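Local coordinates for protein ORF98 PTP-2 (Cydia pomonella granulosis virus, PDB 6I28) that probably dephosphorylates phosphotyrosine and phosphoserine or phosphothreonine in proteins such as MAP kinases, as a viral dual-specificity phosphatase, at residues M8-T12 / G21-D26; S44-S48 / H105-S111. One frame throughout, in Å; residues are numbered along the deposited sequence.

Interaction 1: residues M8-T12 / G21-D26; sequences MYDAT and GGFYGD
Gly22 is gripped at both ends of its backbone by residues 8-12. Its N donates to Asp10 O at 3.1 Å, nearly in line with that carbonyl, while its O accepts the hydroxyl of Tyr9, OH to O 2.5 Å. The Tyr9 donor stands tilted 20° from the carbonyl plane. Tyr9 reaches Gly22 O because its ring swings away from the backbone N (chi1 167°) and lies beside the carbonyl carbon; a long aromatic phenol suits a place where the ring packs edge-to-face on Phe33 and the tip still supplies a proton.

A third bond joins side chains. Tyr24 OH donates to Asp10 OD2 at 2.6 Å; Asp10 OD2 receives it on its anti lone pair, with ring and carboxylate planes 42° apart. The same OD2 forms a salt bridge with Arg138, so this oxygen is shared by a neutral and a charged donor.

Ala11 and Gly21 are an antiparallel, non-hydrogen-bonded pair with CA atoms only 3.7 Å apart. Ala11 CB also lies 3.7 Å from Gly21 CA, a spacing that suits the smallest residues. At the far end, Asp26 OD1 accepts a hydrogen bond from Ala29 N and so N-caps helix 27-36. The arrangement is a β-hairpin at the edge of the central phosphatase sheet, whose second strand, 18-21, runs on into the loop before that helix.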
ATOM      1  N   MET A   8       1.430  20.545  -0.769  1.00 78.20           N
ATOM      2  CA  MET A   8       2.074  19.951   0.427  1.00 78.53           C
ATOM      3  C   MET A   8       1.182  18.852   1.045  1.00 65.96           C
ATOM      4  O   MET A   8       1.175  18.641   2.270  1.00 68.01           O
ATOM      5  CB  MET A   8       2.382  21.027   1.459  1.00 93.10           C
ATOM      6  CG  MET A   8       1.252  21.997   1.689  1.00104.38           C
ATOM      7  SD  MET A   8      -0.060  21.305   2.700  1.00117.40           S
ATOM      8  CE  MET A   8      -1.516  22.094   2.010  1.00124.20           C
ATOM      9  N   TYR A   9       0.432  18.140   0.210  1.00 52.67           N
ATOM     10  CA  TYR A   9      -0.159  16.888   0.665  1.00 40.65           C
ATOM     11  C   TYR A   9       0.985  15.925   0.977  1.00 34.20           C
ATOM     12  O   TYR A   9       1.953  15.830   0.226  1.00 30.48           O
ATOM     13  CB  TYR A   9      -1.133  16.342  -0.385  1.00 38.74           C
ATOM     14  CG  TYR A   9      -1.561  14.925  -0.151  1.00 35.53           C
ATOM     15  CD1 TYR A   9      -2.416  14.578   0.882  1.00 33.83           C
ATOM     16  CD2 TYR A   9      -1.088  13.926  -0.966  1.00 32.53           C
ATOM     17  CE1 TYR A   9      -2.774  13.226   1.077  1.00 31.80           C
ATOM     18  CE2 TYR A   9      -1.396  12.610  -0.765  1.00 29.46           C
ATOM     19  CZ  TYR A   9      -2.256  12.248   0.243  1.00 31.00           C
ATOM     20  OH  TYR A   9      -2.578  10.905   0.434  1.00 31.84           O
ATOM     21  N   ASP A  10       0.886  15.243   2.117  1.00 32.60           N
ATOM     22  CA  ASP A  10       1.981  14.435   2.635  1.00 33.08           C
ATOM     23  C   ASP A  10       1.865  13.031   2.058  1.00 31.11           C
ATOM     24  O   ASP A  10       1.172  12.137   2.604  1.00 28.52           O
ATOM     25  CB  ASP A  10       1.984  14.424   4.159  1.00 37.15           C
ATOM     26  CG  ASP A  10       2.891  13.342   4.723  1.00 39.65           C
ATOM     27  OD1 ASP A  10       4.063  13.263   4.271  1.00 39.46           O
ATOM     28  OD2 ASP A  10       2.414  12.552   5.586  1.00 40.52           O
ATOM     29  N   ALA A  11       2.576  12.839   0.949  1.00 27.97           N
ATOM     30  CA  ALA A  11       2.778  11.553   0.317  1.00 27.86           C
ATOM     31  C   ALA A  11       4.155  11.536  -0.338  1.00 27.55           C
ATOM     32  O   ALA A  11       4.693  12.574  -0.745  1.00 27.28           O
ATOM     33  CB  ALA A  11       1.676  11.288  -0.697  1.00 27.94           C
ATOM     34  N   THR A  12       4.691  10.337  -0.486  1.00 25.96           N
ATOM     35  CA  THR A  12       6.054  10.131  -0.935  1.00 25.64           C
ATOM     36  C   THR A  12       6.091   9.113  -2.074  1.00 24.86           C
ATOM     37  O   THR A  12       5.412   8.076  -2.014  1.00 22.85           O
ATOM     38  CB  THR A  12       6.908   9.636   0.225  1.00 27.24           C
ATOM     39  OG1 THR A  12       6.634  10.396   1.404  1.00 29.42           O
ATOM     40  CG2 THR A  12       8.367   9.740  -0.126  1.00 29.04           C
ATOM     41  N   GLY A  21       1.028   7.726   1.328  1.00 19.02           N
ATOM     42  CA  GLY A  21       0.777   8.934   2.072  1.00 20.41           C
ATOM     43  C   GLY A  21      -0.389   8.812   3.016  1.00 21.74           C
ATOM     44  O   GLY A  21      -0.926   7.719   3.240  1.00 21.29           O
ATOM     45  N   GLY A  22      -0.782   9.961   3.552  1.00 21.83           N
ATOM     46  CA  GLY A  22      -1.842   9.995   4.539  1.00 22.19           C
ATOM     47  C   GLY A  22      -3.103  10.661   4.029  1.00 23.38           C
ATOM     48  O   GLY A  22      -3.369  10.662   2.833  1.00 24.26           O
ATOM     49  N   PHE A  23      -3.869  11.235   4.935  1.00 24.57           N
ATOM     50  CA  PHE A  23      -5.047  12.025   4.606  1.00 26.88           C
ATOM     51  C   PHE A  23      -5.372  12.861   5.832  1.00 27.83           C
ATOM     52  O   PHE A  23      -5.511  12.326   6.949  1.00 26.60           O
ATOM     53  CB  PHE A  23      -6.257  11.164   4.167  1.00 28.54           C
ATOM     54  CG  PHE A  23      -7.474  12.015   3.850  1.00 30.29           C
ATOM     55  CD1 PHE A  23      -7.466  12.849   2.737  1.00 30.28           C
ATOM     56  CD2 PHE A  23      -8.594  12.011   4.671  1.00 31.44           C
ATOM     57  CE1 PHE A  23      -8.538  13.683   2.451  1.00 31.08           C
ATOM     58  CE2 PHE A  23      -9.668  12.839   4.389  1.00 32.09           C
ATOM     59  CZ  PHE A  23      -9.623  13.692   3.275  1.00 32.29           C
ATOM     60  N   TYR A  24      -5.533  14.173   5.632  1.00 29.68           N
ATOM     61  CA  TYR A  24      -5.661  15.104   6.751  1.00 33.42           C
ATOM     62  C   TYR A  24      -6.839  16.039   6.564  1.00 34.38           C
ATOM     63  O   TYR A  24      -6.912  17.064   7.247  1.00 34.30           O
ATOM     64  CB  TYR A  24      -4.369  15.904   6.944  1.00 37.81           C
ATOM     65  CG  TYR A  24      -3.160  15.020   6.937  1.00 43.63           C
ATOM     66  CD1 TYR A  24      -2.671  14.476   8.115  1.00 47.17           C
ATOM     67  CD2 TYR A  24      -2.547  14.676   5.743  1.00 45.01           C
ATOM     68  CE1 TYR A  24      -1.574  13.624   8.104  1.00 48.38           C
ATOM     69  CE2 TYR A  24      -1.468  13.817   5.719  1.00 47.37           C
ATOM     70  CZ  TYR A  24      -0.979  13.310   6.905  1.00 49.56           C
ATOM     71  OH  TYR A  24       0.110  12.464   6.885  1.00 54.24           O
ATOM     72  N   GLY A  25      -7.776  15.672   5.690  1.00 33.97           N
ATOM     73  CA  GLY A  25      -9.026  16.386   5.558  1.00 34.14           C
ATOM     74  C   GLY A  25      -9.020  17.466   4.510  1.00 33.86           C
ATOM     75  O   GLY A  25     -10.022  18.197   4.379  1.00 35.10           O
ATOM     76  N   ASP A  26      -7.915  17.612   3.776  1.00 32.51           N
ATOM     77  CA  ASP A  26      -7.827  18.556   2.669  1.00 35.41           C
ATOM     78  C   ASP A  26      -7.802  17.737   1.384  1.00 36.25           C
ATOM     79  O   ASP A  26      -6.747  17.319   0.884  1.00 35.32           O
ATOM     80  CB  ASP A  26      -6.623  19.462   2.800  1.00 36.71           C
ATOM     81  CG  ASP A  26      -6.544  20.491   1.689  1.00 38.92           C
ATOM     82  OD1 ASP A  26      -7.327  20.427   0.707  1.00 38.46           O
ATOM     83  OD2 ASP A  26      -5.680  21.368   1.784  1.00 41.58           O
TER

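Interaction 2: residues S44-S48 / H105-S111; sequences SLIDS and HAGVSRS
Arg110 reaches across to Asp47 and forms the salt bridge of this contact, NH1 to OD1 at 2.8 Å. The N-H points almost straight at the oxygen (171°), which lies in the guanidinium plane and is met on its anti side, somewhat out of the carboxylate plane. Arg110 NH2 adds only a weak, longer bond to the same Asp47 OD1, and NH1 also donates to Cys69 O. The arginine leaves its backbone at an unusual first torsion, is extended about CB-CG, then bends about CG-CD (chi3 -62°) toward Asp47. Asp47 turns its CG between its own backbone N and carbonyl carbon (chi1 56°), which brings OD1 to the guanidinium edge.

Leu45 O only packs over one guanidinium face, 3.7 Å from both CD and NE of Arg110, and has no hydrogen-bonding partner in the model. The leucine side chain, with CG anti to the carbonyl carbon, reaches the first turn of helix 110-123: CD1 packs 3.8 Å from Arg110 O, as befits a buried aliphatic group that also rests on Ile102.

Ile46 CG2 lies over one face of the His105 ring, Asp47 OD1 sits in its plane 3.7 Å from CD2, and Ser48 OG approaches the edge 3.1 Å from CE1. A flat imidazole suits this slot.

An ion modelled as calcium lies about 3 Å (nearest atoms) from the Arg110 side chain; a cation there is unexpected, so its identity is doubtful. His103 and Cys104 begin, and Arg110 ends, the HCX5R phosphate-binding loop of cysteine phosphatases, whose arginine binds substrate phosphate; the Asp47 carboxylate and Cys69 O probably help hold its guanidinium for that role.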
ATOM      1  N   SER A  44      -7.504   3.596  -0.982  1.00 15.91           N
ATOM      2  CA  SER A  44      -7.822   4.266   0.285  1.00 16.67           C
ATOM      3  C   SER A  44      -8.047   3.181   1.329  1.00 18.13           C
ATOM      4  O   SER A  44      -9.037   2.420   1.276  1.00 20.51           O
ATOM      5  CB  SER A  44      -9.065   5.158   0.155  1.00 17.78           C
ATOM      6  OG  SER A  44      -8.934   6.240  -0.746  1.00 21.33           O
ATOM      7  N   LEU A  45      -7.167   3.117   2.310  1.00 18.84           N
ATOM      8  CA  LEU A  45      -7.238   2.157   3.406  1.00 20.28           C
ATOM      9  C   LEU A  45      -7.556   2.969   4.663  1.00 22.34           C
ATOM     10  O   LEU A  45      -6.668   3.382   5.423  1.00 23.32           O
ATOM     11  CB  LEU A  45      -5.953   1.435   3.528  1.00 19.47           C
ATOM     12  CG  LEU A  45      -5.527   0.606   2.329  1.00 21.57           C
ATOM     13  CD1 LEU A  45      -4.202  -0.056   2.723  1.00 21.68           C
ATOM     14  CD2 LEU A  45      -6.542  -0.332   1.889  1.00 24.55           C
ATOM     15  N   ILE A  46      -8.838   3.254   4.856  1.00 23.74           N
ATOM     16  CA  ILE A  46      -9.274   4.135   5.931  1.00 28.57           C
ATOM     17  C   ILE A  46     -10.519   3.591   6.617  1.00 33.70           C
ATOM     18  O   ILE A  46     -11.287   2.820   6.042  1.00 34.06           O
ATOM     19  CB  ILE A  46      -9.543   5.582   5.451  1.00 28.12           C
ATOM     20  CG1 ILE A  46     -10.678   5.610   4.416  1.00 30.50           C
ATOM     21  CG2 ILE A  46      -8.300   6.185   4.791  1.00 27.39           C
ATOM     22  CD1 ILE A  46     -10.997   6.955   3.852  1.00 31.83           C
ATOM     23  N   ASP A  47     -10.693   4.036   7.871  1.00 38.58           N
ATOM     24  CA  ASP A  47     -11.861   3.712   8.688  1.00 44.36           C
ATOM     25  C   ASP A  47     -12.863   4.859   8.703  1.00 47.82           C
ATOM     26  O   ASP A  47     -13.935   4.716   9.285  1.00 46.59           O
ATOM     27  CB  ASP A  47     -11.406   3.387  10.147  1.00 48.68           C
ATOM     28  CG  ASP A  47     -10.588   4.518  10.810  1.00 53.69           C
ATOM     29  OD1 ASP A  47      -9.408   4.715  10.428  1.00 57.07           O
ATOM     30  OD2 ASP A  47     -11.128   5.149  11.778  1.00 55.75           O
ATOM     31  N   SER A  48     -12.539   5.983   8.053  1.00 52.87           N
ATOM     32  CA  SER A  48     -13.421   7.134   7.937  1.00 56.80           C
ATOM     33  C   SER A  48     -14.219   7.033   6.638  1.00 56.98           C
ATOM     34  O   SER A  48     -14.109   6.058   5.891  1.00 58.25           O
ATOM     35  CB  SER A  48     -12.616   8.434   8.009  1.00 59.82           C
ATOM     36  OG  SER A  48     -11.610   8.552   7.009  1.00 63.47           O
ATOM     37  N   HIS A 105      -4.415   7.346   6.974  1.00 29.11           N
ATOM     38  CA  HIS A 105      -4.491   8.656   7.627  1.00 35.83           C
ATOM     39  C   HIS A 105      -3.122   9.277   7.865  1.00 35.53           C
ATOM     40  O   HIS A 105      -2.948  10.467   7.639  1.00 36.06           O
ATOM     41  CB  HIS A 105      -5.269   8.537   8.939  1.00 45.64           C
ATOM     42  CG  HIS A 105      -6.752   8.547   8.736  1.00 54.64           C
ATOM     43  ND1 HIS A 105      -7.389   9.491   7.961  1.00 60.75           N
ATOM     44  CD2 HIS A 105      -7.722   7.708   9.162  1.00 58.62           C
ATOM     45  CE1 HIS A 105      -8.688   9.255   7.943  1.00 60.91           C
ATOM     46  NE2 HIS A 105      -8.917   8.180   8.667  1.00 60.19           N
ATOM     47  N   ALA A 106      -2.138   8.484   8.279  1.00 36.10           N
ATOM     48  CA  ALA A 106      -0.796   8.981   8.558  1.00 35.43           C
ATOM     49  C   ALA A 106       0.230   8.534   7.531  1.00 33.23           C
ATOM     50  O   ALA A 106       1.323   9.104   7.481  1.00 33.49           O
ATOM     51  CB  ALA A 106      -0.347   8.520   9.951  1.00 35.34           C
ATOM     52  N   GLY A 107      -0.115   7.592   6.673  1.00 29.10           N
ATOM     53  CA  GLY A 107       0.836   7.080   5.717  1.00 30.16           C
ATOM     54  C   GLY A 107       2.058   6.392   6.297  1.00 30.55           C
ATOM     55  O   GLY A 107       3.105   6.389   5.633  1.00 31.01           O
ATOM     56  N   VAL A 108       1.948   5.797   7.491  1.00 30.64           N
ATOM     57  CA  VAL A 108       3.090   5.109   8.106  1.00 31.00           C
ATOM     58  C   VAL A 108       2.798   3.661   8.470  1.00 30.47           C
ATOM     59  O   VAL A 108       3.760   2.913   8.743  1.00 32.09           O
ATOM     60  CB  VAL A 108       3.610   5.868   9.346  1.00 33.97           C
ATOM     61  CG1 VAL A 108       4.143   7.300   8.968  1.00 35.33           C
ATOM     62  CG2 VAL A 108       2.553   5.930  10.463  1.00 35.25           C
ATOM     63  N   SER A 109       1.542   3.210   8.528  1.00 28.41           N
ATOM     64  CA  SER A 109       1.239   1.850   8.978  1.00 26.71           C
ATOM     65  C   SER A 109       0.317   1.100   8.001  1.00 25.00           C
ATOM     66  O   SER A 109       0.793   0.234   7.256  1.00 23.63           O
ATOM     67  CB  SER A 109       0.639   1.908  10.382  1.00 29.72           C
ATOM     68  OG  SER A 109       0.398   0.596  10.880  1.00 29.40           O
ATOM     69  N   ARG A 110      -0.977   1.437   7.937  1.00 22.64           N
ATOM     70  CA  ARG A 110      -1.862   0.704   7.031  1.00 22.39           C
ATOM     71  C   ARG A 110      -1.346   0.732   5.593  1.00 23.62           C
ATOM     72  O   ARG A 110      -1.099  -0.316   4.986  1.00 22.99           O
ATOM     73  CB  ARG A 110      -3.280   1.287   7.060  1.00 24.60           C
ATOM     74  CG  ARG A 110      -4.255   0.572   7.984  1.00 27.92           C
ATOM     75  CD  ARG A 110      -5.567   1.260   8.190  1.00 29.09           C
ATOM     76  NE  ARG A 110      -5.388   2.553   8.817  1.00 31.84           N
ATOM     77  CZ  ARG A 110      -6.349   3.317   9.304  1.00 34.07           C
ATOM     78  NH1 ARG A 110      -7.614   2.925   9.273  1.00 34.07           N
ATOM     79  NH2 ARG A 110      -6.026   4.481   9.843  1.00 35.72           N
ATOM     80  N   SER A 111      -1.237   1.943   5.010  1.00 21.32           N
ATOM     81  CA  SER A 111      -0.815   2.088   3.607  1.00 19.12           C
ATOM     82  C   SER A 111       0.585   1.524   3.408  1.00 20.61           C
ATOM     83  O   SER A 111       0.855   0.808   2.414  1.00 20.02           O
ATOM     84  CB  SER A 111      -0.874   3.564   3.192  1.00 19.75           C
ATOM     85  OG  SER A 111      -0.103   4.363   4.094  1.00 18.31           O
TER

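Overall arrangement
Both segments of interaction 1 precede those of interaction 2 in sequence; their centres are about 10 Å apart. Both reach the five-stranded mixed sheet: residues 8-12 and 21-26 belong to its hairpin edge and the following loop, whereas 44-48 lead out of strand 41-46. Residues 105-111 follow strand 100-103, which is set between 18-21 and 41-46. The two interactions touch directly, through a probable hydrogen bond from Phe23 N to His105 O (3.0 Å) and by packing of Tyr24 on the same carbonyl. Arg138 binds Asp10 of the first and carbonyls of the second, thus tying the N-terminal hairpin to the phosphate-binding loop.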